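Local coordinates for Rbsd/fucu transport protein family protein (PDB 4A34), which catalyses the mutarotation of L-fucose, interconverting the alpha and beta anomers of the sugar, at the interface of chains A and B. Numbering follows the deposited sequence. Chains: chain A/B, Rbsd/fucu transport protein family protein.

The interface of chains A and B. Residues chain A 2, 5, 9-11, 14, 18, 60; chain B 2, 5, 9, 14, 18, 60.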
# COMPACT_ATOMS: atom_id res chain seq x y z
N LEU A 2 14.08 -27.06 0.37
CA LEU A 2 13.78 -28.02 1.46
C LEU A 2 13.75 -29.47 0.97
O LEU A 2 13.54 -29.72 -0.22
CB LEU A 2 12.44 -27.68 2.12
CG LEU A 2 12.21 -26.32 2.78
CD1 LEU A 2 10.77 -26.25 3.27
CD2 LEU A 2 13.18 -26.05 3.92
N ILE A 5 10.68 -31.87 -1.26
CA ILE A 5 9.92 -31.01 -2.16
C ILE A 5 10.74 -30.90 -3.45
O ILE A 5 11.95 -30.70 -3.38
CB ILE A 5 9.70 -29.60 -1.56
CG1 ILE A 5 8.77 -29.68 -0.34
CG2 ILE A 5 9.13 -28.63 -2.59
CD1 ILE A 5 9.01 -28.58 0.66
N ILE A 9 9.95 -26.03 -8.29
CA ILE A 9 8.79 -25.22 -7.96
C ILE A 9 9.15 -24.21 -6.86
O ILE A 9 9.67 -24.57 -5.81
CB ILE A 9 7.49 -26.06 -7.68
CG1 ILE A 9 6.62 -25.41 -6.59
CG2 ILE A 9 7.80 -27.50 -7.33
CD1 ILE A 9 6.90 -25.91 -5.20
N SER A 10 8.89 -22.94 -7.15
CA SER A 10 9.29 -21.81 -6.32
C SER A 10 8.46 -21.66 -5.04
O SER A 10 7.38 -22.24 -4.92
CB SER A 10 9.24 -20.52 -7.15
OG SER A 10 7.90 -20.18 -7.49
N PRO A 11 8.98 -20.87 -4.07
CA PRO A 11 8.29 -20.56 -2.82
C PRO A 11 6.86 -20.07 -3.01
O PRO A 11 5.95 -20.61 -2.39
CB PRO A 11 9.16 -19.47 -2.21
CG PRO A 11 10.51 -19.84 -2.63
CD PRO A 11 10.38 -20.39 -4.02
N LEU A 14 4.56 -22.85 -4.53
CA LEU A 14 4.06 -23.84 -3.59
C LEU A 14 2.89 -23.31 -2.78
O LEU A 14 1.83 -23.94 -2.73
CB LEU A 14 5.15 -24.36 -2.67
CG LEU A 14 4.97 -25.73 -2.03
CD1 LEU A 14 4.11 -26.68 -2.88
CD2 LEU A 14 6.32 -26.35 -1.77
N MET A 18 -0.79 -24.99 -2.78
CA MET A 18 -1.36 -25.26 -1.45
C MET A 18 -2.68 -24.54 -1.17
O MET A 18 -3.61 -25.15 -0.64
CB MET A 18 -0.37 -24.91 -0.34
CG MET A 18 0.95 -25.65 -0.37
SD MET A 18 1.44 -26.17 1.28
CE MET A 18 0.37 -27.62 1.44
N LEU A 60 2.45 -33.32 -6.76
CA LEU A 60 1.87 -32.69 -5.56
C LEU A 60 0.35 -32.51 -5.63
O LEU A 60 -0.34 -32.61 -4.61
CB LEU A 60 2.52 -31.32 -5.28
CG LEU A 60 4.04 -31.15 -5.17
CD1 LEU A 60 4.40 -29.67 -5.24
CD2 LEU A 60 4.60 -31.78 -3.88
N LEU B 2 -1.92 -30.59 -0.15
CA LEU B 2 -1.27 -31.28 -1.30
C LEU B 2 -0.76 -32.65 -0.91
O LEU B 2 -0.76 -33.01 0.27
CB LEU B 2 -0.11 -30.44 -1.86
CG LEU B 2 -0.39 -29.12 -2.60
CD1 LEU B 2 0.94 -28.46 -2.99
CD2 LEU B 2 -1.30 -29.30 -3.81
N ILE B 5 3.22 -33.40 1.31
CA ILE B 5 3.52 -32.34 2.26
C ILE B 5 2.79 -32.65 3.56
O ILE B 5 1.61 -33.00 3.55
CB ILE B 5 3.13 -30.96 1.69
CG1 ILE B 5 4.03 -30.61 0.50
CG2 ILE B 5 3.20 -29.86 2.77
CD1 ILE B 5 3.40 -29.64 -0.48
N ILE B 9 1.61 -28.06 7.96
CA ILE B 9 2.37 -26.93 7.46
C ILE B 9 1.44 -26.09 6.59
O ILE B 9 0.99 -26.55 5.53
CB ILE B 9 3.59 -27.37 6.61
CG1 ILE B 9 4.54 -28.29 7.41
CG2 ILE B 9 4.34 -26.17 6.04
CD1 ILE B 9 5.58 -27.58 8.26
N LEU B 14 5.18 -22.89 4.65
CA LEU B 14 6.03 -23.61 3.72
C LEU B 14 6.83 -22.64 2.86
O LEU B 14 8.05 -22.81 2.67
CB LEU B 14 5.22 -24.55 2.83
CG LEU B 14 5.88 -25.89 2.53
CD1 LEU B 14 4.97 -26.76 1.70
CD2 LEU B 14 7.23 -25.75 1.84
N MET B 18 10.88 -22.24 2.65
CA MET B 18 11.66 -22.32 1.41
C MET B 18 12.45 -21.06 1.09
O MET B 18 13.53 -21.14 0.50
CB MET B 18 10.76 -22.65 0.24
CG MET B 18 10.35 -24.10 0.17
SD MET B 18 8.98 -24.21 -0.97
CE MET B 18 9.81 -23.91 -2.54
N LEU B 60 11.21 -31.53 6.90
CA LEU B 60 11.43 -30.76 5.68
C LEU B 60 12.72 -29.95 5.68
O LEU B 60 13.30 -29.72 4.62
CB LEU B 60 10.26 -29.80 5.43
CG LEU B 60 8.84 -30.33 5.21
CD1 LEU B 60 7.86 -29.27 5.63
CD2 LEU B 60 8.62 -30.71 3.76
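Helix 11-19 of each chain faces its counterpart across a two-fold axis, while the extended N-terminal segment of each subunit runs over to the partner and lies by the end of its helix 50-60. The side chains that meet are all apolar, and no N or O comes within bonding reach of the other chain. A:Leu14 and B:Leu14 cross obliquely near the axis, A:Leu14 CD2 lying 3.8 Å from B:Leu14 CD1. Each is met tip to tip by an isoleucine of the other chain: A:Ile5 CD1 touches B:Leu14 CD2 at 3.5 Å and also reaches B:Leu60 CD2. In B:Met18, CG lies anti to the carbonyl carbon (chi1 -77°), and this with an extended chi2 (165°) brings SD to 3.5 Å from A:Leu14 CD2. The bend at chi3 turns its CE methyl over the backbone where A:Ile9 leads into the helix, 3.7 Å from A:Pro11 CA. A:Met18 bends at chi2 as well (-137°); its SD rests 3.6 Å from B:Leu14 CD1 and its CE turns toward B:Ile5 CG2, so the two methionines depart from exact symmetry. The N-terminal leucines close the core at both ends: A:Leu2 CD1 lies obliquely against B:Met18 CG at 3.8 Å, and B:Leu2 CD1 meets A:Leu14 CD1 at 3.6 Å. Cohesion comes from interlocked branches and N-terminal segments that reach across to the partner, joining two subunits of the ten-chain assembly and probably helping hold the mutarotase oligomer together.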